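Local coordinates for protein peroxidase (Cellulomonas bogoriensis 69B4 = DSM 16987, PDB 6QZO) that binds heme b and, like other DyP-type enzymes, probably acts as a peroxidase, reducing hydrogen peroxide while oxidising a second substrate, at residues D27-C32 with L94-L99; P44-A49 with C148-T153; P120-P125 with Q332-A337. One frame throughout, in Å; residues are numbered along the deposited sequence.

Interaction 1 of 3, residues D27-C32 with L94-L99; sequences DVVVPC and LVPAAL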
# COMPACT_ATOMS: atom_id res chain seq x y z
N ASP A 27 -12.84 9.97 11.55
CA ASP A 27 -14.21 10.54 11.66
C ASP A 27 -14.45 11.58 10.56
O ASP A 27 -15.62 12.00 10.39
CB ASP A 27 -14.42 11.19 13.02
CG ASP A 27 -14.06 10.28 14.19
OD1 ASP A 27 -14.54 9.14 14.19
OD2 ASP A 27 -13.31 10.72 15.09
N VAL A 28 -13.40 12.02 9.86
CA VAL A 28 -13.51 13.17 8.92
C VAL A 28 -14.38 12.74 7.73
O VAL A 28 -14.07 11.71 7.10
CB VAL A 28 -12.12 13.67 8.48
CG1 VAL A 28 -12.23 14.69 7.35
CG2 VAL A 28 -11.35 14.27 9.64
N VAL A 29 -15.44 13.50 7.47
CA VAL A 29 -16.32 13.41 6.26
C VAL A 29 -15.99 14.60 5.35
O VAL A 29 -16.13 15.76 5.80
CB VAL A 29 -17.81 13.44 6.67
CG1 VAL A 29 -18.74 13.56 5.47
CG2 VAL A 29 -18.18 12.23 7.52
N VAL A 30 -15.56 14.34 4.12
CA VAL A 30 -15.43 15.37 3.05
C VAL A 30 -16.70 15.34 2.22
O VAL A 30 -17.00 14.31 1.63
CB VAL A 30 -14.20 15.15 2.16
CG1 VAL A 30 -14.22 16.06 0.93
CG2 VAL A 30 -12.89 15.27 2.95
N PRO A 31 -17.46 16.47 2.13
CA PRO A 31 -18.72 16.47 1.40
C PRO A 31 -18.46 16.09 -0.07
O PRO A 31 -17.50 16.60 -0.65
CB PRO A 31 -19.26 17.91 1.53
CG PRO A 31 -18.55 18.43 2.78
CD PRO A 31 -17.18 17.78 2.74
N CYS A 32 -19.28 15.20 -0.61
CA CYS A 32 -19.19 14.73 -2.01
C CYS A 32 -20.03 15.64 -2.93
O CYS A 32 -19.82 15.57 -4.15
CB CYS A 32 -19.65 13.28 -2.11
SG CYS A 32 -21.39 13.04 -1.66
N LEU A 94 -17.70 1.95 8.04
CA LEU A 94 -18.17 2.84 9.13
C LEU A 94 -17.15 3.95 9.39
O LEU A 94 -17.54 4.95 10.03
CB LEU A 94 -18.43 2.01 10.38
CG LEU A 94 -19.51 0.96 10.24
CD1 LEU A 94 -19.86 0.34 11.58
CD2 LEU A 94 -20.77 1.54 9.59
N VAL A 95 -15.90 3.81 8.93
CA VAL A 95 -14.83 4.81 9.16
C VAL A 95 -14.55 5.50 7.84
O VAL A 95 -13.85 4.95 6.99
CB VAL A 95 -13.58 4.16 9.76
CG1 VAL A 95 -12.42 5.15 9.93
CG2 VAL A 95 -13.89 3.48 11.09
N PRO A 96 -15.11 6.71 7.60
CA PRO A 96 -14.98 7.37 6.30
C PRO A 96 -13.55 7.83 6.00
O PRO A 96 -13.18 7.79 4.86
CB PRO A 96 -15.97 8.55 6.39
CG PRO A 96 -16.05 8.84 7.86
CD PRO A 96 -15.94 7.49 8.54
N ALA A 97 -12.80 8.30 7.00
CA ALA A 97 -11.37 8.65 6.87
C ALA A 97 -11.14 9.59 5.66
O ALA A 97 -10.21 9.32 4.86
CB ALA A 97 -10.56 7.38 6.73
N ALA A 98 -11.94 10.64 5.54
CA ALA A 98 -11.85 11.69 4.49
C ALA A 98 -12.00 11.08 3.08
O ALA A 98 -11.47 11.67 2.14
CB ALA A 98 -10.55 12.43 4.64
N LEU A 99 -12.72 9.96 2.94
CA LEU A 99 -12.89 9.28 1.63
C LEU A 99 -13.43 10.29 0.61
O LEU A 99 -14.41 10.98 0.94
CB LEU A 99 -13.86 8.11 1.76
CG LEU A 99 -14.10 7.31 0.47
CD1 LEU A 99 -12.80 6.71 -0.03
CD2 LEU A 99 -15.12 6.20 0.72
O HOH W 1 -16.17 12.84 -0.30
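The methyl group of A98 touches two valines of 27-32: V28 CG1 is 3.9 Å from A98 CB, and V30 CG2 is 4.0 Å from the same A98 CB. Both valines hold CG1 anti to the backbone N, yet they offer different branches: V28 its anti methyl, V30 the CG2 beside its own N. V30 also packs on A38 and T42 of the same chain. V29 points away from 94-99, but the V29 and P96 side chains still cross obliquely, with V29 CG2 4.0 Å from P96 CG. That ring carbon also lies against a carbonyl, P96 CG being 3.6 Å from V28 O.

P96 to L99 form a type I' turn, closed by L99 N donating to P96 O. A97 and A98, at its two corners, have positive phi (51° and 60°). The turn sends A98 N to V28 O, a hydrogen bond of 2.8 Å that meets the oxygen from above the carbonyl plane. Farther along, one water joins the two segments by donating to V30 O and L99 O, with V30 O 2.6 Å from it. At the other end the carboxylate of D27 turns back to its own loop, where OD2 accepts from G24 N. V95 packs on R181 of the second subunit.

Neither segment is helix or strand. The polar part of the contact is all backbone, one direct bond and one water bridge, beside the apolar valine, alanine and proline contacts, and the small A98 side chain is consistent with the close approach of the valine-rich loop.

Interaction 2 of 3, residues P44-A49 with C148-T153; sequences PPSFIA and CADDRT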
# COMPACT_ATOMS: atom_id res chain seq x y z
N PRO A 44 -4.92 16.77 -0.27
CA PRO A 44 -4.67 15.36 -0.54
C PRO A 44 -4.46 14.54 0.74
O PRO A 44 -3.64 14.88 1.58
CB PRO A 44 -3.42 15.38 -1.44
CG PRO A 44 -3.43 16.76 -2.05
CD PRO A 44 -3.97 17.66 -0.96
N PRO A 45 -5.25 13.47 0.94
CA PRO A 45 -5.05 12.57 2.07
C PRO A 45 -3.97 11.52 1.75
O PRO A 45 -3.43 11.55 0.66
CB PRO A 45 -6.44 11.93 2.19
CG PRO A 45 -6.86 11.78 0.75
CD PRO A 45 -6.37 13.04 0.08
N SER A 46 -3.72 10.60 2.68
CA SER A 46 -2.53 9.71 2.68
C SER A 46 -2.52 8.75 1.49
O SER A 46 -1.41 8.47 0.98
CB SER A 46 -2.42 8.99 3.99
OG SER A 46 -2.19 9.89 5.05
N PHE A 47 -3.68 8.23 1.06
CA PHE A 47 -3.71 7.10 0.08
C PHE A 47 -4.61 7.40 -1.11
O PHE A 47 -5.58 8.19 -0.98
CB PHE A 47 -4.11 5.81 0.78
CG PHE A 47 -3.29 5.58 2.03
CD1 PHE A 47 -1.92 5.40 1.94
CD2 PHE A 47 -3.87 5.64 3.28
CE1 PHE A 47 -1.15 5.24 3.08
CE2 PHE A 47 -3.10 5.46 4.42
CZ PHE A 47 -1.74 5.27 4.32
N ILE A 48 -4.28 6.75 -2.24
CA ILE A 48 -4.98 6.83 -3.55
C ILE A 48 -5.00 5.46 -4.22
O ILE A 48 -3.98 4.74 -4.18
CB ILE A 48 -4.31 7.85 -4.49
CG1 ILE A 48 -5.18 8.12 -5.70
CG2 ILE A 48 -2.90 7.41 -4.89
CD1 ILE A 48 -4.83 9.42 -6.40
N ALA A 49 -6.13 5.14 -4.85
CA ALA A 49 -6.24 4.06 -5.85
C ALA A 49 -6.96 4.67 -7.05
O ALA A 49 -8.08 5.13 -6.86
CB ALA A 49 -6.98 2.87 -5.29
N CYS A 148 -9.55 8.19 -2.88
CA CYS A 148 -8.57 8.77 -1.93
C CYS A 148 -9.12 8.66 -0.51
O CYS A 148 -10.31 8.95 -0.34
CB CYS A 148 -8.34 10.24 -2.24
SG CYS A 148 -7.41 10.48 -3.76
N ALA A 149 -8.25 8.32 0.45
CA ALA A 149 -8.61 8.23 1.88
C ALA A 149 -7.35 8.24 2.76
O ALA A 149 -6.25 7.95 2.26
CB ALA A 149 -9.45 7.01 2.15
N ASP A 150 -7.54 8.55 4.04
CA ASP A 150 -6.47 8.57 5.07
C ASP A 150 -6.35 7.19 5.72
O ASP A 150 -5.64 7.10 6.74
CB ASP A 150 -6.75 9.64 6.12
CG ASP A 150 -6.22 11.00 5.76
OD1 ASP A 150 -5.22 11.05 5.00
OD2 ASP A 150 -6.80 12.00 6.23
N ASP A 151 -7.02 6.17 5.18
CA ASP A 151 -6.99 4.78 5.73
C ASP A 151 -7.11 3.76 4.59
O ASP A 151 -8.00 3.90 3.77
CB ASP A 151 -8.11 4.57 6.74
CG ASP A 151 -7.97 3.23 7.46
OD1 ASP A 151 -8.45 2.22 6.91
OD2 ASP A 151 -7.30 3.21 8.53
N ARG A 152 -6.26 2.73 4.62
CA ARG A 152 -6.08 1.75 3.52
C ARG A 152 -7.21 0.71 3.53
O ARG A 152 -7.54 0.19 2.45
CB ARG A 152 -4.70 1.11 3.63
CG ARG A 152 -4.29 0.37 2.38
CD ARG A 152 -4.17 1.18 1.11
NE ARG A 152 -3.82 0.17 0.14
CZ ARG A 152 -4.66 -0.68 -0.48
NH1 ARG A 152 -5.96 -0.68 -0.26
NH2 ARG A 152 -4.15 -1.57 -1.31
N THR A 153 -7.77 0.40 4.69
CA THR A 153 -8.91 -0.54 4.81
C THR A 153 -10.16 0.13 4.23
O THR A 153 -10.87 -0.52 3.46
CB THR A 153 -9.11 -1.01 6.25
OG1 THR A 153 -7.90 -1.66 6.63
CG2 THR A 153 -10.28 -1.95 6.41
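F47-A49 and C148-A149 are ends of the two central, antiparallel strands of the N-terminal four-stranded sheet, whose 2-3-1-4 strand order is that of the ferredoxin-like half of the DyP peroxidase fold. F47 and A149 form a hydrogen-bonded pair: F47 N gives to A149 O at 2.9 Å, nearly along the C=O axis, and A149 N returns to F47 O at 3.0 Å from above the carbonyl plane. I48 and C148 follow as a non-hydrogen-bonded pair, where C148 CA brings a CH to F47 O at 3.2 Å.

Beyond the strand ends a side chain carries on the pairing. D150, with CG beside its backbone N, swings OD1 to S46 N, which meets it at 2.8 Å nearly along the C-O axis (N-H...O 154°). The same oxygen lies against the proline, 3.2 Å from P45 CB. An alanine in place of D150 would remove this acceptor and its contact with P45 CB, and would probably loosen the hold on the residues leading into strand 47-55.

The F47 ring is held from two directions. S46 CB sits over the centre of one face, 3.6 Å above the plane, while D151 N comes in the ring plane at the edge, 3.7 Å from F47 CD2. L155 and F179 also touch this phenyl. D151 is the N-cap of helix 152-165 through its OD1, which takes a weak bond from T153 N and another from T154 N, and its carboxylate also reaches the second subunit, in a salt bridge to R181 and a bond from S182 N there.

On the sheet face of I48 and C148, the sulfur is shared by two carbons of one side chain, C148 SG lying 3.8 Å from both I48 CG1 and I48 CD1.

Interaction 3 of 3, residues P120-P125 with Q332-A337; sequences PAWLHP and QRDVDA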
# COMPACT_ATOMS: atom_id res chain seq x y z
N PRO A 120 -15.05 17.17 -25.60
CA PRO A 120 -14.17 18.32 -25.80
C PRO A 120 -12.99 17.94 -26.72
O PRO A 120 -12.65 16.77 -26.79
CB PRO A 120 -13.69 18.68 -24.39
CG PRO A 120 -13.95 17.42 -23.56
CD PRO A 120 -15.14 16.74 -24.19
N ALA A 121 -12.43 18.92 -27.42
CA ALA A 121 -11.31 18.77 -28.38
C ALA A 121 -10.10 18.09 -27.71
O ALA A 121 -9.33 17.41 -28.40
CB ALA A 121 -10.92 20.11 -28.94
N TRP A 122 -9.93 18.26 -26.39
CA TRP A 122 -8.75 17.76 -25.65
C TRP A 122 -8.97 16.34 -25.09
O TRP A 122 -8.06 15.84 -24.45
CB TRP A 122 -8.36 18.76 -24.55
CG TRP A 122 -9.46 19.22 -23.66
CD1 TRP A 122 -10.07 20.44 -23.67
CD2 TRP A 122 -10.08 18.47 -22.59
NE1 TRP A 122 -11.02 20.51 -22.69
CE2 TRP A 122 -11.05 19.32 -22.00
CE3 TRP A 122 -9.93 17.18 -22.08
CZ2 TRP A 122 -11.84 18.92 -20.94
CZ3 TRP A 122 -10.72 16.78 -21.03
CH2 TRP A 122 -11.67 17.63 -20.47
N LEU A 123 -10.10 15.69 -25.34
CA LEU A 123 -10.37 14.33 -24.78
C LEU A 123 -9.84 13.28 -25.75
O LEU A 123 -10.63 12.78 -26.57
CB LEU A 123 -11.86 14.13 -24.51
CG LEU A 123 -12.20 12.80 -23.84
CD1 LEU A 123 -11.40 12.66 -22.56
CD2 LEU A 123 -13.69 12.69 -23.56
N HIS A 124 -8.54 12.98 -25.64
CA HIS A 124 -7.80 12.02 -26.50
C HIS A 124 -6.49 11.70 -25.79
O HIS A 124 -6.03 12.49 -24.97
CB HIS A 124 -7.59 12.60 -27.92
CG HIS A 124 -6.81 13.87 -27.94
ND1 HIS A 124 -5.48 13.91 -27.59
CD2 HIS A 124 -7.14 15.13 -28.25
CE1 HIS A 124 -5.03 15.16 -27.67
NE2 HIS A 124 -6.03 15.92 -28.07
N PRO A 125 -5.84 10.55 -26.08
CA PRO A 125 -4.51 10.28 -25.51
C PRO A 125 -3.55 11.44 -25.81
O PRO A 125 -3.68 12.07 -26.85
CB PRO A 125 -4.06 9.01 -26.23
CG PRO A 125 -5.38 8.33 -26.64
CD PRO A 125 -6.35 9.45 -26.92
N GLN A 332 -6.58 20.31 -14.91
CA GLN A 332 -6.51 21.59 -15.68
C GLN A 332 -7.78 21.74 -16.53
O GLN A 332 -8.41 20.71 -16.84
CB GLN A 332 -5.23 21.61 -16.51
CG GLN A 332 -5.08 20.43 -17.46
CD GLN A 332 -4.56 19.18 -16.78
OE1 GLN A 332 -3.53 19.19 -16.11
NE2 GLN A 332 -5.28 18.09 -16.96
N ARG A 333 -8.16 22.97 -16.90
CA ARG A 333 -9.35 23.23 -17.74
C ARG A 333 -9.19 22.49 -19.08
O ARG A 333 -10.15 21.83 -19.48
CB ARG A 333 -9.57 24.74 -17.97
CG ARG A 333 -10.87 25.08 -18.69
CD ARG A 333 -11.02 26.55 -19.08
NE ARG A 333 -9.84 27.42 -19.01
CZ ARG A 333 -8.95 27.63 -19.99
NH1 ARG A 333 -9.09 27.05 -21.18
NH2 ARG A 333 -7.94 28.44 -19.79
N ASP A 334 -8.01 22.57 -19.70
CA ASP A 334 -7.78 22.12 -21.10
C ASP A 334 -6.38 21.49 -21.20
O ASP A 334 -5.39 22.22 -21.08
CB ASP A 334 -7.98 23.29 -22.07
CG ASP A 334 -7.76 22.98 -23.55
OD1 ASP A 334 -7.13 21.94 -23.86
OD2 ASP A 334 -8.21 23.79 -24.38
N VAL A 335 -6.33 20.17 -21.44
CA VAL A 335 -5.06 19.37 -21.48
C VAL A 335 -4.13 19.95 -22.56
O VAL A 335 -2.96 20.20 -22.25
CB VAL A 335 -5.34 17.88 -21.75
CG1 VAL A 335 -4.06 17.07 -21.81
CG2 VAL A 335 -6.30 17.29 -20.71
N ASP A 336 -4.66 20.16 -23.76
CA ASP A 336 -3.90 20.58 -24.98
C ASP A 336 -3.28 21.96 -24.79
O ASP A 336 -2.16 22.17 -25.28
CB ASP A 336 -4.80 20.58 -26.22
CG ASP A 336 -4.97 19.20 -26.85
OD1 ASP A 336 -4.03 18.44 -26.82
OD2 ASP A 336 -6.02 18.94 -27.42
N ALA A 337 -4.00 22.89 -24.14
CA ALA A 337 -3.57 24.29 -23.96
C ALA A 337 -2.62 24.44 -22.76
O ALA A 337 -1.81 25.39 -22.76
CB ALA A 337 -4.79 25.17 -23.79
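A capped helix start, just after strand 323-332, packs on a tryptophan from the type I turn P120-L123. W122 takes the crowded rotamer, CG between the backbone N and the carbonyl carbon, which sets its indole against residues 333-336. D334 CA lies over one face, 4.0 Å from the centroid of the five-membered ring in a CH-pi contact 19° off the normal. V335 N lies over the same face toward its rim, and P120 CB lies 3.6 Å above the opposite face, also offset toward the rim, so both faces have a neighbour. D334 and the indole cross obliquely, bringing D334 OD1 to 3.3 Å from W122 CD1. V335 crosses the ring at about a right angle, its CG2 3.9 Å from W122 CE3. The W122 side chain also touches S230 and A365, in two strands of the C-terminal sheet.

At the partly exposed side H124 and D336 meet tip to tip. H124 NE2 donates to the syn lone pair of D336 OD2 at 3.1 Å, with ring and carboxylate planes 31° apart. H124 ND1 gives to P125 O at 2.7 Å, in the ring plane, which fixes the rotation of the imidazole. With both nitrogens donating, the ring would probably be cationic, and D336, in the first turn of its helix, is likely to be ionised.

D334 OD1, besides touching the indole, accepts from A337 N, at 3.3 Å. This is the aspartate N-cap of a short helix, here formed where a strand of the C-terminal ferredoxin-like half ends and a loop from the N-terminal family region packs against it.

Overall arrangement
Interactions 1 and 2 adjoin, their centres 11 Å apart, and touch directly: A97 O probably accepts a hydrogen bond from D150 N, and L99 packs by strand 143-149. Their segments alternate along the chain. Loops leading to strands 47-55 and 100-105 meet at the same end of the N-terminal sheet, where both contacts touch the second subunit. Interaction 3 lies on the other side of the chain's centre, about 31 Å from interaction 1 and 27 Å from interaction 2 between centres. Its 120-125 loop, between strands 100-105 and 143-149, reaches the C-terminal sheet, thereby joining the two family regions, with the V335 side chain about 10 Å from the heme.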